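Computational Design of Enzyme (Synthetic construct, PDB 3TP4) is of unknown function but was designed on a glycosidase-like TIM-barrel scaffold, probably to carry an activated serine in a catalytic triad. Local coordinates at residues 69-74 with 145-150. Residues are numbered along the deposited sequence; the frame is centred on the assembly and turned at random.
Sequences WSTSII and VAYLDD
Y147 stretches its ring across from the helix to T71, and its phenol oxygen meets the threonine hydroxyl at a bend: OH of Y147 lies 2.6 Å from OG1 of T71, a short hydrogen bond in which either group could be the donor. OG1 sits at the hydroxyl-bearing edge of the ring, in its plane, the line to it making about 128° with the CZ-OH bond of Y147. With CG anti to the backbone N (chi1 -162°), the tyrosine carries its ring away from the helix and over to the turn. T71 answers with chi1 57°, which places OG1 between its own N and carbonyl carbon, facing the phenol. A second bond, to OE2 of E75 just beyond the turn, grips the Y147 oxygen as well, so the buried hydroxyl is held by two partners. The setting is the TIM-barrel fold of the glycosyl hydrolase family 26 scaffold: 66-70 is one of the parallel barrel strands, the chain turns at its C-terminal end with I74 N bonded to T71 O at 2.8 Å, and 141-157 is a helix of the outer layer. S70, immediately before T71, bonds through OG to NE2 of H37, a geometry consistent with the serine of the designed triad. A phenylalanine in place of Y147 would probably leave the T71 hydroxyl and the E75 carboxylate without their shared partner and remove the polar tie from helix to turn. One helical turn further on, D150 approaches I74 more loosely, CG2 of the isoleucine standing 4.2 Å from OD2 of the aspartate. That carboxylate oxygen has its main partner in R87, with which it forms a salt bridge, and the R87 side chain also touches I74, while I91 of the same helix, 87-104, packs against the isoleucine.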
loop_
_atom_site.group_PDB
_atom_site.type_symbol
_atom_site.label_atom_id
_atom_site.label_comp_id
_atom_site.label_asym_id
_atom_site.label_seq_id
_atom_site.Cartn_x
_atom_site.Cartn_y
_atom_site.Cartn_z
ATOM N N TRP A 69 -6.890 -5.428 6.641
ATOM C CA TRP A 69 -6.429 -5.313 8.024
ATOM C C TRP A 69 -5.460 -4.140 8.167
ATOM O O TRP A 69 -4.798 -3.761 7.205
ATOM C CB TRP A 69 -5.656 -6.553 8.431
ATOM C CG TRP A 69 -6.240 -7.835 8.057
ATOM C CD1 TRP A 69 -5.848 -8.642 7.037
ATOM C CD2 TRP A 69 -7.295 -8.518 8.732
ATOM N NE1 TRP A 69 -6.603 -9.782 7.023
ATOM C CE2 TRP A 69 -7.500 -9.733 8.058
ATOM C CE3 TRP A 69 -8.093 -8.214 9.841
ATOM C CZ2 TRP A 69 -8.478 -10.650 8.448
ATOM C CZ3 TRP A 69 -9.063 -9.126 10.232
ATOM C CH2 TRP A 69 -9.250 -10.325 9.537
ATOM N N SER A 70 -5.364 -3.576 9.368
ATOM C CA SER A 70 -4.395 -2.502 9.623
ATOM C C SER A 70 -3.248 -3.021 10.486
ATOM O O SER A 70 -3.465 -3.875 11.335
ATOM C CB SER A 70 -5.066 -1.331 10.339
ATOM O OG SER A 70 -6.057 -0.736 9.521
ATOM N N THR A 71 -2.033 -2.510 10.275
ATOM C CA THR A 71 -0.909 -2.906 11.128
ATOM C C THR A 71 -1.144 -2.456 12.566
ATOM O O THR A 71 -0.506 -2.936 13.495
ATOM C CB THR A 71 0.418 -2.335 10.636
ATOM O OG1 THR A 71 0.321 -0.908 10.554
ATOM C CG2 THR A 71 0.772 -2.920 9.270
ATOM N N SER A 72 -2.076 -1.524 12.719
ATOM C CA SER A 72 -2.601 -1.096 14.012
ATOM C C SER A 72 -2.904 -2.266 14.965
ATOM O O SER A 72 -2.864 -2.119 16.185
ATOM C CB SER A 72 -3.880 -0.300 13.766
ATOM O OG SER A 72 -4.127 0.597 14.826
ATOM N N ILE A 73 -3.223 -3.422 14.400
ATOM C CA ILE A 73 -3.521 -4.609 15.194
ATOM C C ILE A 73 -2.336 -5.035 16.052
ATOM O O ILE A 73 -2.511 -5.595 17.138
ATOM C CB ILE A 73 -3.899 -5.783 14.293
ATOM C CG1 ILE A 73 -5.262 -5.536 13.636
ATOM C CG2 ILE A 73 -3.913 -7.086 15.070
ATOM C CD1 ILE A 73 -5.530 -6.469 12.513
ATOM N N ILE A 74 -1.130 -4.797 15.552
ATOM C CA ILE A 74 0.080 -5.176 16.276
ATOM C C ILE A 74 0.236 -4.318 17.530
ATOM O O ILE A 74 0.750 -4.774 18.550
ATOM C CB ILE A 74 1.326 -5.019 15.389
ATOM C CG1 ILE A 74 1.314 -6.060 14.269
ATOM C CG2 ILE A 74 2.607 -5.126 16.221
ATOM C CD1 ILE A 74 2.226 -5.695 13.100
ATOM N N VAL A 145 12.397 1.337 11.929
ATOM C CA VAL A 145 12.998 0.027 11.704
ATOM C C VAL A 145 12.377 -1.045 12.592
ATOM O O VAL A 145 12.108 -2.148 12.139
ATOM C CB VAL A 145 14.533 0.053 11.902
ATOM C CG1 VAL A 145 15.094 -1.360 11.898
ATOM C CG2 VAL A 145 15.179 0.872 10.814
ATOM N N ALA A 146 12.148 -0.721 13.858
ATOM C CA ALA A 146 11.545 -1.686 14.766
ATOM C C ALA A 146 10.107 -1.975 14.329
ATOM O O ALA A 146 9.654 -3.110 14.379
ATOM C CB ALA A 146 11.583 -1.165 16.196
ATOM N N TYR A 147 9.394 -0.943 13.895
ATOM C CA TYR A 147 8.044 -1.152 13.370
ATOM C C TYR A 147 8.069 -2.119 12.186
ATOM O O TYR A 147 7.255 -3.041 12.103
ATOM C CB TYR A 147 7.409 0.166 12.953
ATOM C CG TYR A 147 5.901 0.086 12.828
ATOM C CD1 TYR A 147 5.284 0.009 11.581
ATOM C CD2 TYR A 147 5.099 0.074 13.962
ATOM C CE1 TYR A 147 3.892 -0.067 11.472
ATOM C CE2 TYR A 147 3.720 -0.002 13.867
ATOM C CZ TYR A 147 3.120 -0.072 12.622
ATOM O OH TYR A 147 1.748 -0.150 12.545
ATOM N N LEU A 148 9.013 -1.918 11.272
ATOM C CA LEU A 148 9.162 -2.822 10.130
ATOM C C LEU A 148 9.540 -4.254 10.533
ATOM O O LEU A 148 9.041 -5.222 9.948
ATOM C CB LEU A 148 10.165 -2.257 9.110
ATOM C CG LEU A 148 9.760 -0.922 8.463
ATOM C CD1 LEU A 148 10.821 -0.392 7.498
ATOM C CD2 LEU A 148 8.439 -1.074 7.742
ATOM N N ASP A 149 10.427 -4.397 11.514
ATOM C CA ASP A 149 10.768 -5.727 12.034
ATOM C C ASP A 149 9.511 -6.510 12.435
ATOM O O ASP A 149 9.393 -7.707 12.161
ATOM C CB ASP A 149 11.697 -5.620 13.252
ATOM C CG ASP A 149 13.128 -5.200 12.883
ATOM O OD1 ASP A 149 13.551 -5.417 11.724
ATOM O OD2 ASP A 149 13.829 -4.661 13.770
ATOM N N ASP A 150 8.594 -5.834 13.119
ATOM C CA ASP A 150 7.340 -6.447 13.528
ATOM C C ASP A 150 6.536 -6.876 12.304
ATOM O O ASP A 150 5.925 -7.944 12.284
ATOM C CB ASP A 150 6.525 -5.461 14.368
ATOM C CG ASP A 150 7.051 -5.330 15.787
ATOM O OD1 ASP A 150 7.797 -6.232 16.226
ATOM O OD2 ASP A 150 6.710 -4.333 16.462
#